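Local coordinates for uncharacterized protein (Eubacterium rectale, PDB 5COZ), which is of unknown function but is probably an exported protein with a domain resembling the regulatory protein YycH, at residues A[213-218]-A[243-248]; A[177-182]-A[256-261]. All coordinates share one frame; numbering follows the deposited sequence. Where two conformers were deposited one is given.

Interaction 1. Residues A[213-218]-A[243-248]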
ATOM      1  N   VAL A 213      -6.152  -0.252  11.797  1.00  6.72           N
ATOM      2  CA  VAL A 213      -5.484   0.475  10.715  1.00  6.86           C
ATOM      3  C   VAL A 213      -5.944  -0.109   9.399  1.00  8.91           C
ATOM      4  O   VAL A 213      -5.694  -1.289   9.129  1.00  8.39           O
ATOM      5  CB  VAL A 213      -3.944   0.433  10.818  1.00  8.64           C
ATOM      6  CG1 VAL A 213      -3.284   1.085   9.586  1.00  8.95           C
ATOM      7  CG2 VAL A 213      -3.459   1.120  12.093  1.00  8.45           C
ATOM      8  N   PHE A 214      -6.594   0.710   8.573  1.00  7.34           N
ATOM      9  CA  PHE A 214      -6.929   0.278   7.227  1.00  6.53           C
ATOM     10  C   PHE A 214      -5.944   0.794   6.241  1.00  8.31           C
ATOM     11  O   PHE A 214      -5.528   1.950   6.326  1.00  8.28           O
ATOM     12  CB  PHE A 214      -8.304   0.816   6.802  1.00  6.66           C
ATOM     13  CG  PHE A 214      -9.412   0.106   7.523  1.00  7.60           C
ATOM     14  CD1 PHE A 214      -9.876   0.567   8.755  1.00 10.20           C
ATOM     15  CD2 PHE A 214     -10.047  -0.978   6.940  1.00  8.92           C
ATOM     16  CE1 PHE A 214     -10.920  -0.097   9.417  1.00 10.14           C
ATOM     17  CE2 PHE A 214     -11.072  -1.659   7.612  1.00 11.97           C
ATOM     18  CZ  PHE A 214     -11.503  -1.205   8.842  1.00  9.98           C
ATOM     19  N   PHE A 215      -5.606  -0.052   5.264  1.00  5.83           N
ATOM     20  CA  PHE A 215      -4.914   0.361   4.061  1.00  5.75           C
ATOM     21  C   PHE A 215      -5.917   0.326   2.957  1.00  8.64           C
ATOM     22  O   PHE A 215      -6.465  -0.725   2.666  1.00  8.10           O
ATOM     23  CB  PHE A 215      -3.713  -0.536   3.665  1.00  6.50           C
ATOM     24  CG  PHE A 215      -2.420  -0.399   4.416  1.00  7.19           C
ATOM     25  CD1 PHE A 215      -2.356   0.299   5.625  1.00  9.17           C
ATOM     26  CD2 PHE A 215      -1.255  -0.961   3.914  1.00  9.23           C
ATOM     27  CE1 PHE A 215      -1.144   0.369   6.348  1.00  9.86           C
ATOM     28  CE2 PHE A 215      -0.043  -0.852   4.612  1.00 10.92           C
ATOM     29  CZ  PHE A 215       0.005  -0.187   5.813  1.00 10.04           C
HETATM   30  N   MSE A 216      -6.158   1.489   2.359  1.00  6.57           N
HETATM   31  CA  MSE A 216      -7.002   1.582   1.165  0.70  6.76           C
HETATM   32  C   MSE A 216      -6.111   1.943   0.011  1.00  6.89           C
HETATM   33  O   MSE A 216      -5.024   2.476   0.204  1.00  7.89           O
HETATM   34  CB  MSE A 216      -8.124   2.581   1.342  0.70  8.46           C
HETATM   35  CG  MSE A 216      -8.785   2.375   2.679  0.70 12.76           C
HETATM   36 SE   MSE A 216     -10.137   3.650   3.006  0.52 18.10          SE
HETATM   37  CE  MSE A 216     -11.371   2.742   2.366  0.70 13.60           C
ATOM     38  N   PHE A 217      -6.534   1.582  -1.207  1.00  6.50           N
ATOM     39  CA  PHE A 217      -5.659   1.727  -2.341  1.00  5.38           C
ATOM     40  C   PHE A 217      -6.225   2.623  -3.432  1.00  6.58           C
ATOM     41  O   PHE A 217      -7.070   2.203  -4.208  1.00  6.89           O
ATOM     42  CB  PHE A 217      -5.346   0.317  -2.894  1.00  6.25           C
ATOM     43  CG  PHE A 217      -4.817  -0.607  -1.818  1.00  6.21           C
ATOM     44  CD1 PHE A 217      -3.549  -0.415  -1.276  1.00  7.24           C
ATOM     45  CD2 PHE A 217      -5.635  -1.586  -1.256  1.00  7.72           C
ATOM     46  CE1 PHE A 217      -3.093  -1.213  -0.226  1.00  7.67           C
ATOM     47  CE2 PHE A 217      -5.177  -2.395  -0.207  1.00  9.54           C
ATOM     48  CZ  PHE A 217      -3.898  -2.220   0.289  1.00  8.45           C
ATOM     49  N   PRO A 218      -5.747   3.879  -3.489  1.00  4.92           N
ATOM     50  CA  PRO A 218      -6.181   4.812  -4.556  1.00  5.47           C
ATOM     51  C   PRO A 218      -6.028   4.151  -5.921  1.00  6.31           C
ATOM     52  O   PRO A 218      -5.003   3.507  -6.201  1.00  6.48           O
ATOM     53  CB  PRO A 218      -5.227   5.989  -4.397  1.00  6.37           C
ATOM     54  CG  PRO A 218      -4.979   6.005  -2.885  1.00  7.69           C
ATOM     55  CD  PRO A 218      -4.803   4.536  -2.552  1.00  5.82           C
ATOM     56  N   HIS A 243      -0.678   3.494  -0.521  1.00  5.97           N
ATOM     57  CA  HIS A 243      -1.693   3.137   0.458  1.00  6.11           C
ATOM     58  C   HIS A 243      -2.139   4.390   1.174  1.00  7.96           C
ATOM     59  O   HIS A 243      -1.325   5.208   1.611  1.00  8.28           O
ATOM     60  CB  HIS A 243      -1.276   2.014   1.480  1.00  7.11           C
ATOM     61  CG  HIS A 243       0.110   2.132   2.043  1.00  8.91           C
ATOM     62  ND1 HIS A 243       1.008   1.074   1.963  1.00 10.98           N
ATOM     63  CD2 HIS A 243       0.705   3.142   2.719  1.00 11.48           C
ATOM     64  CE1 HIS A 243       2.104   1.475   2.579  1.00 10.39           C
ATOM     65  NE2 HIS A 243       1.973   2.701   3.065  1.00 10.94           N
ATOM     66  N   LEU A 244      -3.455   4.528   1.236  1.00  5.89           N
ATOM     67  CA  LEU A 244      -4.135   5.558   2.032  1.00  6.69           C
ATOM     68  C   LEU A 244      -4.347   4.881   3.405  1.00  8.41           C
ATOM     69  O   LEU A 244      -5.041   3.840   3.496  1.00  8.33           O
ATOM     70  CB  LEU A 244      -5.469   5.934   1.351  1.00  7.17           C
ATOM     71  CG  LEU A 244      -6.454   6.777   2.190  1.00 10.06           C
ATOM     72  CD1 LEU A 244      -5.901   8.153   2.515  1.00 11.00           C
ATOM     73  CD2 LEU A 244      -7.845   6.919   1.443  1.00  8.89           C
ATOM     74  N   VAL A 245      -3.665   5.406   4.459  1.00  6.73           N
ATOM     75  CA  VAL A 245      -3.698   4.789   5.780  1.00  6.29           C
ATOM     76  C   VAL A 245      -4.720   5.509   6.653  1.00 10.84           C
ATOM     77  O   VAL A 245      -4.623   6.720   6.815  1.00 10.59           O
ATOM     78  CB  VAL A 245      -2.303   4.785   6.426  1.00  9.60           C
ATOM     79  CG1 VAL A 245      -2.345   4.020   7.759  1.00 10.64           C
ATOM     80  CG2 VAL A 245      -1.263   4.147   5.495  1.00  9.67           C
ATOM     81  N   ILE A 246      -5.729   4.782   7.138  1.00  7.42           N
ATOM     82  CA  ILE A 246      -6.747   5.369   8.012  1.00  8.15           C
ATOM     83  C   ILE A 246      -6.811   4.531   9.254  1.00 11.28           C
ATOM     84  O   ILE A 246      -7.167   3.348   9.193  1.00  9.77           O
ATOM     85  CB  ILE A 246      -8.122   5.432   7.313  1.00 11.51           C
ATOM     86  CG1 ILE A 246      -8.005   6.040   5.871  1.00 12.80           C
ATOM     87  CG2 ILE A 246      -9.118   6.221   8.211  1.00 14.59           C
ATOM     88  CD1 ILE A 246      -9.409   6.309   5.135  1.00 16.39           C
ATOM     89  N   ALA A 247      -6.448   5.125  10.385  1.00  9.05           N
ATOM     90  CA  ALA A 247      -6.499   4.394  11.658  1.00  8.75           C
ATOM     91  C   ALA A 247      -7.553   4.975  12.553  1.00 10.65           C
ATOM     92  O   ALA A 247      -7.830   6.181  12.470  1.00 10.00           O
ATOM     93  CB  ALA A 247      -5.157   4.444  12.355  1.00 10.20           C
HETATM   94  N   MSE A 248      -8.117   4.141  13.437  1.00  7.99           N
HETATM   95  CA  MSE A 248      -9.106   4.637  14.390  0.50  6.61           C
HETATM   96  C   MSE A 248      -9.033   3.887  15.702  1.00 10.32           C
HETATM   97  O   MSE A 248      -8.708   2.697  15.736  1.00  9.81           O
HETATM   98  CB  MSE A 248     -10.519   4.554  13.821  0.50  7.99           C
HETATM   99  CG  MSE A 248     -10.904   3.158  13.411  0.50  9.81           C
HETATM  100 SE   MSE A 248     -12.419   3.128  12.227  0.38 13.79          SE
HETATM  101  CE  MSE A 248     -11.693   3.848  10.655  0.50 11.36           C
TER
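Phe214 and Met216 face Ile246 and Leu244 as the two hydrogen-bonded pairs of an antiparallel β-sheet, the strand segments running at 159° to each other. Four backbone bonds join them: Phe214 N to Ile246 O at 2.8 Å, Ile246 N to Phe214 O at 3.0 Å, and a reciprocal pair between Met216 and Leu244. The N-H of Met216 aims almost straight at Leu244 O. CA-H...O contacts supplement them, among them Val245 CA to Phe214 O.

Apolar contacts divide between the two faces of the sheet. Val213, Phe215, Val245 and Ala247 share one, where Val213 CG1 meets Val245 CG1 at 3.6 Å and Val213 CG2 rests on Ala247 CB. On the other, the selenium of selenomethionine Met216 lies 3.5 Å from Ile246 CD1 in one of two conformers, so this contact is doubtful.

The aromatic contact is oblique: the side chains of Phe215 and His243 point the same way, their ring centroids 4.3 Å apart and planes at 37°. Phe215 CZ sits over the centre of the imidazole, while His243 ND1 comes 3.4 Å from Phe215 CE2. With CG set between its own backbone N and carbonyl carbon (chi1 43°), His243 holds that atom over one face of the Phe215 ring, offset toward the rim.

Strand 188-192 bonds to the other edge of 211-220, strand 252-258 flanks 244-249, and helix 165-178 packs on Phe214 and Met248 through Ala168.

Interaction 2. Residues A[177-182]-A[256-261]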
ATOM      1  N   LYS A 177     -14.435   8.564   0.784  1.00 11.85           N
ATOM      2  CA  LYS A 177     -15.427   9.219  -0.074  1.00 12.22           C
ATOM      3  C   LYS A 177     -15.436  10.724   0.198  1.00 14.55           C
ATOM      4  O   LYS A 177     -15.411  11.508  -0.753  1.00 15.33           O
ATOM      5  CB  LYS A 177     -16.811   8.610   0.153  1.00 13.78           C
ATOM      6  CG  LYS A 177     -17.892   9.141  -0.784  1.00 21.47           C
ATOM      7  CD  LYS A 177     -19.228   8.488  -0.449  1.00 34.00           C
ATOM      8  CE  LYS A 177     -20.400   9.131  -1.154  1.00 48.35           C
ATOM      9  NZ  LYS A 177     -20.430   8.794  -2.602  1.00 60.02           N
ATOM     10  N   GLU A 178     -15.440  11.131   1.484  1.00 13.66           N
ATOM     11  CA  GLU A 178     -15.371  12.557   1.872  1.00 15.09           C
ATOM     12  C   GLU A 178     -14.133  13.226   1.320  1.00 16.53           C
ATOM     13  O   GLU A 178     -14.174  14.392   0.931  1.00 16.89           O
ATOM     14  CB  GLU A 178     -15.302  12.713   3.396  1.00 17.65           C
ATOM     15  CG  GLU A 178     -16.519  12.304   4.190  1.00 32.37           C
ATOM     16  CD  GLU A 178     -16.335  12.311   5.701  1.00 51.66           C
ATOM     17  OE1 GLU A 178     -15.178  12.284   6.188  1.00 45.46           O
ATOM     18  OE2 GLU A 178     -17.367  12.339   6.405  1.00 40.91           O
ATOM     19  N   LEU A 179     -13.004  12.485   1.291  1.00 11.59           N
ATOM     20  CA  LEU A 179     -11.743  13.038   0.804  1.00 10.96           C
ATOM     21  C   LEU A 179     -11.679  13.088  -0.719  1.00 12.75           C
ATOM     22  O   LEU A 179     -10.711  13.609  -1.284  1.00 12.59           O
ATOM     23  CB  LEU A 179     -10.574  12.174   1.340  1.00 11.11           C
ATOM     24  CG  LEU A 179     -10.229  12.329   2.816  1.00 14.18           C
ATOM     25  CD1 LEU A 179      -9.244  11.235   3.241  1.00 13.46           C
ATOM     26  CD2 LEU A 179      -9.666  13.731   3.130  1.00 16.59           C
ATOM     27  N   GLU A 180     -12.688  12.478  -1.390  1.00 10.92           N
ATOM     28  CA  GLU A 180     -12.794  12.429  -2.844  1.00 11.47           C
ATOM     29  C   GLU A 180     -11.628  11.643  -3.428  1.00 11.35           C
ATOM     30  O   GLU A 180     -11.103  11.970  -4.495  1.00 12.66           O
ATOM     31  CB  GLU A 180     -12.920  13.835  -3.483  1.00 13.92           C
ATOM     32  CG  GLU A 180     -14.054  14.650  -2.879  1.00 17.54           C
ATOM     33  CD  GLU A 180     -14.133  16.086  -3.359  1.00 33.16           C
ATOM     34  OE1 GLU A 180     -13.099  16.788  -3.332  1.00 30.10           O
ATOM     35  OE2 GLU A 180     -15.251  16.527  -3.700  1.00 32.05           O
ATOM     36  N   ILE A 181     -11.262  10.541  -2.731  1.00  9.12           N
ATOM     37  CA  ILE A 181     -10.209   9.667  -3.207  1.00  8.20           C
ATOM     38  C   ILE A 181     -10.846   8.351  -3.600  1.00  9.94           C
ATOM     39  O   ILE A 181     -11.324   7.611  -2.727  1.00 10.47           O
ATOM     40  CB  ILE A 181      -9.083   9.458  -2.143  1.00 10.28           C
ATOM     41  CG1 ILE A 181      -8.490  10.801  -1.651  1.00 10.76           C
ATOM     42  CG2 ILE A 181      -7.974   8.518  -2.717  1.00  9.66           C
ATOM     43  CD1 ILE A 181      -7.538  10.649  -0.448  1.00 12.83           C
ATOM     44  N   ASN A 182     -10.861   8.050  -4.902  1.00  8.82           N
ATOM     45  CA  ASN A 182     -11.370   6.762  -5.378  0.60  8.55           C
ATOM     46  C   ASN A 182     -10.396   5.679  -4.959  1.00  8.42           C
ATOM     47  O   ASN A 182      -9.183   5.833  -5.173  1.00  7.76           O
ATOM     48  CB  ASN A 182     -11.528   6.757  -6.897  0.60 12.51           C
ATOM     49  CG  ASN A 182     -12.814   7.384  -7.385  0.60 33.87           C
ATOM     50  OD1 ASN A 182     -13.662   7.853  -6.605  0.60 26.25           O
ATOM     51  ND2 ASN A 182     -12.989   7.395  -8.695  0.60 29.08           N
ATOM     52  N   LEU A 256      -4.359   9.633   9.576  1.00  8.22           N
ATOM     53  CA  LEU A 256      -4.819   9.633   8.211  1.00  9.37           C
ATOM     54  C   LEU A 256      -3.657  10.088   7.362  1.00  9.98           C
ATOM     55  O   LEU A 256      -3.226  11.239   7.486  1.00  9.16           O
ATOM     56  CB  LEU A 256      -6.042  10.577   8.097  1.00 11.74           C
ATOM     57  CG  LEU A 256      -6.927  10.492   6.874  1.00 19.64           C
ATOM     58  CD1 LEU A 256      -7.371   9.139   6.629  1.00 22.97           C
ATOM     59  CD2 LEU A 256      -8.188  11.313   7.088  1.00 19.56           C
ATOM     60  N   ASP A 257      -3.095   9.166   6.577  1.00  8.41           N
ATOM     61  CA  ASP A 257      -1.926   9.473   5.759  1.00  8.04           C
ATOM     62  C   ASP A 257      -2.276   9.266   4.293  1.00  9.42           C
ATOM     63  O   ASP A 257      -2.632   8.152   3.871  1.00  8.97           O
ATOM     64  CB  ASP A 257      -0.737   8.585   6.178  1.00 10.05           C
ATOM     65  CG  ASP A 257       0.640   9.110   5.794  1.00 23.30           C
ATOM     66  OD1 ASP A 257       0.729  10.257   5.304  1.00 20.74           O
ATOM     67  OD2 ASP A 257       1.638   8.421   6.092  1.00 32.94           O
ATOM     68  N   ILE A 258      -2.208  10.359   3.525  1.00  7.70           N
ATOM     69  CA  ILE A 258      -2.553  10.341   2.115  1.00  6.56           C
ATOM     70  C   ILE A 258      -1.285  10.264   1.305  1.00  7.85           C
ATOM     71  O   ILE A 258      -0.408  11.104   1.471  1.00  8.19           O
ATOM     72  CB  ILE A 258      -3.365  11.592   1.722  1.00  7.82           C
ATOM     73  CG1 ILE A 258      -4.610  11.797   2.651  1.00  9.19           C
ATOM     74  CG2 ILE A 258      -3.799  11.538   0.221  1.00  7.64           C
ATOM     75  CD1 ILE A 258      -5.406  13.073   2.292  1.00 10.71           C
ATOM     76  N   PRO A 259      -1.174   9.238   0.451  1.00  7.47           N
ATOM     77  CA  PRO A 259       0.011   9.101  -0.399  1.00  7.47           C
ATOM     78  C   PRO A 259      -0.071  10.015  -1.618  1.00  9.67           C
ATOM     79  O   PRO A 259      -1.127  10.637  -1.854  1.00  8.61           O
ATOM     80  CB  PRO A 259      -0.082   7.628  -0.827  1.00  8.46           C
ATOM     81  CG  PRO A 259      -1.563   7.394  -1.001  1.00 10.96           C
ATOM     82  CD  PRO A 259      -2.196   8.212   0.133  1.00  7.86           C
ATOM     83  N   PRO A 260       0.953  10.041  -2.478  1.00  8.43           N
ATOM     84  CA  PRO A 260       0.834  10.821  -3.724  1.00  8.46           C
ATOM     85  C   PRO A 260      -0.334  10.366  -4.562  1.00  9.39           C
ATOM     86  O   PRO A 260      -0.600   9.155  -4.703  1.00 10.54           O
ATOM     87  CB  PRO A 260       2.157  10.534  -4.451  1.00  9.80           C
ATOM     88  CG  PRO A 260       3.117  10.166  -3.327  1.00 12.21           C
ATOM     89  CD  PRO A 260       2.263   9.361  -2.395  1.00  9.54           C
ATOM     90  N   LEU A 261      -1.061  11.358  -5.138  1.00  7.74           N
ATOM     91  CA  LEU A 261      -2.224  11.096  -5.967  1.00  7.44           C
ATOM     92  C   LEU A 261      -1.995  11.676  -7.328  1.00 10.38           C
ATOM     93  O   LEU A 261      -1.104  12.513  -7.513  1.00  9.05           O
ATOM     94  CB  LEU A 261      -3.537  11.620  -5.371  1.00  7.97           C
ATOM     95  CG  LEU A 261      -3.938  11.056  -3.999  1.00 10.43           C
ATOM     96  CD1 LEU A 261      -5.225  11.739  -3.504  1.00  9.96           C
ATOM     97  CD2 LEU A 261      -4.117   9.512  -4.054  1.00 11.85           C
TER
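Leu179 and Ile181 reach from the end of helix 165-178 onto Leu256, Ile258 and Leu261, forming a helix-to-sheet packing contact at a Schellman motif. Glu180 supplies the positive phi (64°) of that motif, and its N bonds back to Lys177 O at 3.0 Å. The chain thereby leaves the helix with Leu179 and Ile181, on either side of Glu180 in sequence, both directed toward 256-261. No hydrogen bond crosses between the segments; the evidence for association is 214 Å² of buried surface and a small set of methyl and methylene contacts.

Leu179 and Leu256 approach tip to tip, with CD1 of Leu179 4.0 Å from CD2 of Leu256. The same Leu179 methyl reaches Ile258 CD1 at a looser 4.4 Å, so one branch of this leucine serves two residues of the strand.

Ile181 is oriented differently against its two partners. Its side chain crosses that of Leu261 at about a right angle, Ile181 CG1 lying 3.9 Å from Leu261 CD1, whereas it meets Ile258 obliquely. Chi1 of -55° sets Ile181 CG1 anti to the carbonyl carbon, and CD1 continues this branch to Ile258. There the partner is CG2, the branch that stands anti to the backbone N of Ile258.

Around the contact, Leu83 and Ala86 of helix 73-87 touch Leu256, and Leu79 touches Ile258, so a second helix packs against the same strand residues. Pro218 meets both Ile181 and Leu261. At the point where the three side chains converge, Ile181 CD1 lies 3.9 Å from Ile258 CG2 and 4.0 Å from Leu261 CD1.

The centres of the two interactions are about 9 Å apart, and both involve the antiparallel sheet that contains strands 211-220, 244-249 and 252-258. Interaction 1 joins the first two strands; interaction 2 brings the end of helix 165-178 to the third and the loop beyond it. In chain order the segments run 177-182, 213-218, 243-248 and 256-261, so interaction 2 encloses interaction 1. They touch directly: Val245 O and Asp257 N, 2.9 Å apart, form a probable hydrogen bond, and Ile246 CG1 packs 3.3 Å from Leu256 CD1. Strand pairing and helix packing thus form one continuous part of the fold.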